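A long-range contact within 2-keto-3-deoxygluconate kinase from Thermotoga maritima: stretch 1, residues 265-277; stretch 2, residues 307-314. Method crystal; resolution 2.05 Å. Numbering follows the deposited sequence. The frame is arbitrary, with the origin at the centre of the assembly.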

# COMPACT_ATOMS: atom_id res chain seq x y z
N SER A 265 24.94 -4.72 -23.72
CA SER A 265 25.61 -5.86 -24.34
C SER A 265 26.88 -6.13 -23.57
O SER A 265 27.27 -5.32 -22.72
N VAL A 266 27.51 -7.26 -23.83
CA VAL A 266 28.76 -7.62 -23.13
C VAL A 266 29.76 -8.22 -24.06
O VAL A 266 29.41 -8.56 -25.20
N MSE A 267 31.01 -8.28 -23.59
CA MSE A 267 32.03 -8.96 -24.30
C MSE A 267 32.72 -9.93 -23.38
O MSE A 267 33.05 -9.58 -22.26
N VAL A 268 33.00 -11.12 -23.88
CA VAL A 268 33.84 -12.06 -23.16
C VAL A 268 35.06 -12.27 -23.99
O VAL A 268 34.96 -12.63 -25.16
N PHE A 269 36.23 -12.07 -23.40
CA PHE A 269 37.50 -12.29 -24.11
C PHE A 269 38.25 -13.46 -23.48
O PHE A 269 38.60 -13.40 -22.31
N GLU A 270 38.45 -14.53 -24.24
CA GLU A 270 39.24 -15.66 -23.77
C GLU A 270 39.83 -16.38 -24.97
O GLU A 270 39.39 -16.18 -26.10
N ASN A 271 40.86 -17.18 -24.70
CA ASN A 271 41.68 -17.84 -25.72
C ASN A 271 42.11 -16.90 -26.82
O ASN A 271 42.12 -17.27 -27.99
N GLY A 272 42.44 -15.67 -26.44
CA GLY A 272 42.93 -14.66 -27.37
C GLY A 272 41.90 -13.98 -28.23
O GLY A 272 42.26 -13.25 -29.16
N GLN A 273 40.61 -14.18 -27.91
CA GLN A 273 39.56 -13.78 -28.85
C GLN A 273 38.38 -13.15 -28.21
O GLN A 273 37.88 -13.64 -27.18
N PRO A 274 37.87 -12.08 -28.82
CA PRO A 274 36.69 -11.44 -28.26
C PRO A 274 35.41 -12.10 -28.78
O PRO A 274 35.40 -12.66 -29.86
N HIS A 275 34.36 -12.02 -27.96
CA HIS A 275 33.05 -12.58 -28.23
C HIS A 275 32.02 -11.58 -27.75
O HIS A 275 31.90 -11.40 -26.54
N PHE A 276 31.30 -10.95 -28.67
CA PHE A 276 30.28 -9.96 -28.36
C PHE A 276 28.89 -10.58 -28.36
O PHE A 276 28.58 -11.35 -29.25
N SER A 277 28.10 -10.29 -27.31
CA SER A 277 26.72 -10.74 -27.23
C SER A 277 25.81 -9.93 -28.15
O SER A 277 26.19 -8.92 -28.70
N ASP A 307 30.99 -22.73 -23.91
CA ASP A 307 31.92 -22.13 -24.86
C ASP A 307 31.88 -20.61 -24.72
O ASP A 307 30.97 -20.04 -24.11
N SER A 308 32.88 -19.95 -25.28
CA SER A 308 33.09 -18.53 -25.07
C SER A 308 31.97 -17.68 -25.60
O SER A 308 31.55 -16.74 -24.93
N GLN A 309 31.46 -18.01 -26.77
CA GLN A 309 30.32 -17.27 -27.31
C GLN A 309 29.10 -17.46 -26.42
O GLN A 309 28.41 -16.48 -26.07
N LYS A 310 28.86 -18.69 -25.98
CA LYS A 310 27.71 -18.95 -25.13
C LYS A 310 27.85 -18.27 -23.80
O LYS A 310 26.86 -17.81 -23.23
N LYS A 311 29.06 -18.17 -23.29
CA LYS A 311 29.27 -17.40 -22.07
C LYS A 311 28.81 -15.95 -22.22
O LYS A 311 28.28 -15.36 -21.28
N ALA A 312 29.08 -15.36 -23.37
CA ALA A 312 28.72 -13.98 -23.62
C ALA A 312 27.22 -13.85 -23.76
O ALA A 312 26.64 -12.96 -23.17
N GLU A 313 26.59 -14.74 -24.53
CA GLU A 313 25.16 -14.60 -24.78
C GLU A 313 24.36 -14.84 -23.51
O GLU A 313 23.44 -14.07 -23.20
N PHE A 314 24.73 -15.89 -22.77
CA PHE A 314 24.06 -16.25 -21.53
C PHE A 314 24.19 -15.11 -20.51
O PHE A 314 23.21 -14.69 -19.88

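Which side chains form the apolar floor on which the helix rests? On the strand 265-270 the side chains alternate, so Val 266, Val 268 and Glu 270 point toward the helix while Met 267, a selenomethionine, and Phe 269 point away. Val 268, in the t rotamer, sets CG2 4.0 Å from Ala 312 CB; Val 266, in the m rotamer, sets its own CG2 4.3 Å from the same Ala 312 CB. Ala 312 also meets the second strand, its CB lying 3.6 Å from His 275 O. Ala 312 adds only a methyl group, and the strand side chains also reach its backbone: Val 266 CG2 is 3.3 Å from Ala 312 O, and Ser 277 CB is 3.6 Å from that same Ala 312 O.

What do the charged groups do at the start of the helix? Glu 270 (chi1 p, chi2 t) reaches over to the first turn and uses both carboxylate oxygens on the helix, OE1 also being bonded elsewhere in the structure. Its OE1 forms a salt bridge with Lys 311 NZ at 3.1 Å, the lysine being m at chi1 and t along the rest of its chain. Its OE2 accepts a short hydrogen bond, 2.6 Å, from Ser 308 OG. With its proton given to the glutamate, Ser 308 OG acts as acceptor toward water 1, which donates to Ser 308 OG at 2.7 Å and to Asn 271 OD1 at 2.8 Å, bridging the turn and the helix.

How is the His 275 ring held? In the m rotamer, with chi2 near 93°, the CA-to-CB bond of His 275 points toward the helix, and the ring offers a face to Ser 308, whose CB lies 3.5 Å from the centroid of the His 275 ring, a CH-pi contact 20° off the normal. Its orientation is steadied within its own hairpin, where His 275 ND1 donates to Val 268 O at 3.2 Å.

How do the longer polar side chains tie the helix to the backbone of Phe 276 and Ser 277? The CA-to-CB bond of Gln 309 points sideways to the strands, but with chi1 t and chi2 p its end comes nearer: NE2 donates to Phe 276 O at 2.9 Å and also to Glu 313 OE2 at 3.2 Å, one turn along. Water 2 extends the link, donating to Gln 309 OE1 at 3.2 Å and accepting from Phe 276 N at 3.0 Å, so both polar backbone atoms of Phe 276 are engaged while its CA-to-CB bond points away. Glu 313, m at chi1 and chi2, brings its end nearer, with OE1 3.5 Å from Ser 277 CA.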

# COMPACT_ATOMS: atom_id res chain seq x y z
CB SER A 265 25.93 -5.59 -25.81
OG SER A 265 26.92 -4.60 -25.91
CB VAL A 266 28.53 -8.61 -21.95
CG1 VAL A 266 27.46 -8.05 -21.00
CG2 VAL A 266 28.16 -10.08 -22.49
CB MSE A 267 33.06 -7.99 -24.85
CG MSE A 267 34.12 -8.67 -25.71
SE MSE A 267 35.86 -7.66 -25.69
CE MSE A 267 36.27 -7.80 -23.75
CB VAL A 268 33.09 -13.38 -22.89
CG1 VAL A 268 34.03 -14.50 -22.48
CG2 VAL A 268 32.02 -13.14 -21.83
CB PHE A 269 38.36 -11.03 -24.06
CG PHE A 269 39.67 -11.12 -24.83
CD1 PHE A 269 40.82 -11.60 -24.22
CD2 PHE A 269 39.75 -10.66 -26.13
CE1 PHE A 269 42.04 -11.64 -24.93
CE2 PHE A 269 40.94 -10.70 -26.85
CZ PHE A 269 42.08 -11.22 -26.25
CB GLU A 270 38.46 -16.57 -22.79
CG GLU A 270 37.13 -17.07 -23.24
CD GLU A 270 36.31 -17.85 -22.13
OE1 GLU A 270 36.37 -17.52 -20.92
OE2 GLU A 270 35.58 -18.79 -22.51
CB ASN A 271 40.97 -19.07 -26.32
CG ASN A 271 40.42 -20.03 -25.25
OD1 ASN A 271 39.20 -20.24 -25.14
ND2 ASN A 271 41.32 -20.56 -24.43
CB GLN A 273 39.07 -14.98 -29.67
CG GLN A 273 40.15 -15.66 -30.50
CD GLN A 273 40.67 -14.79 -31.65
OE1 GLN A 273 39.91 -14.05 -32.28
NE2 GLN A 273 41.97 -14.89 -31.92
CB PRO A 274 36.80 -10.00 -28.76
CG PRO A 274 37.46 -10.15 -30.15
CD PRO A 274 38.31 -11.43 -30.07
CB HIS A 275 32.90 -13.89 -27.45
CG HIS A 275 33.87 -14.92 -27.88
ND1 HIS A 275 35.08 -15.10 -27.25
CD2 HIS A 275 33.86 -15.76 -28.94
CE1 HIS A 275 35.76 -16.04 -27.88
NE2 HIS A 275 35.04 -16.46 -28.91
CB PHE A 276 30.34 -8.78 -29.34
CG PHE A 276 31.66 -8.05 -29.28
CD1 PHE A 276 31.88 -7.03 -28.35
CD2 PHE A 276 32.72 -8.43 -30.11
CE1 PHE A 276 33.12 -6.37 -28.29
CE2 PHE A 276 33.95 -7.79 -30.03
CZ PHE A 276 34.15 -6.77 -29.13
CB SER A 277 26.19 -10.58 -25.81
OG SER A 277 26.05 -9.21 -25.43
CB ASP A 307 31.76 -22.64 -26.32
CG ASP A 307 30.48 -22.20 -26.99
OD1 ASP A 307 30.18 -21.00 -27.06
OD2 ASP A 307 29.78 -23.08 -27.53
CB SER A 308 34.40 -18.10 -25.71
OG SER A 308 35.49 -18.75 -25.09
CB GLN A 309 30.02 -17.64 -28.78
CG GLN A 309 29.10 -16.65 -29.49
CD GLN A 309 29.66 -15.19 -29.53
OE1 GLN A 309 30.82 -14.98 -29.87
NE2 GLN A 309 28.82 -14.21 -29.19
CB LYS A 310 27.42 -20.46 -24.97
CG LYS A 310 26.38 -20.73 -23.88
CD LYS A 310 26.03 -22.17 -23.74
CE LYS A 310 24.53 -22.38 -23.39
NZ LYS A 310 24.25 -22.37 -21.99
CB LYS A 311 30.74 -17.32 -21.67
CG LYS A 311 31.26 -18.49 -20.94
CD LYS A 311 32.70 -18.27 -20.49
CE LYS A 311 33.40 -19.61 -20.35
NZ LYS A 311 34.52 -19.50 -19.40
CB ALA A 312 29.41 -13.41 -24.86
CB GLU A 313 24.65 -15.56 -25.87
CG GLU A 313 25.22 -15.36 -27.25
CD GLU A 313 25.00 -13.96 -27.87
OE1 GLU A 313 24.18 -13.11 -27.37
OE2 GLU A 313 25.65 -13.73 -28.92
CB PHE A 314 24.67 -17.52 -20.95
CG PHE A 314 23.95 -18.05 -19.75
CD1 PHE A 314 22.91 -18.99 -19.89
CD2 PHE A 314 24.35 -17.67 -18.47
CE1 PHE A 314 22.27 -19.47 -18.78
CE2 PHE A 314 23.69 -18.16 -17.36
CZ PHE A 314 22.67 -19.07 -17.52
O HOH W 1 37.41 -19.21 -27.00
O HOH W 2 31.26 -12.24 -31.37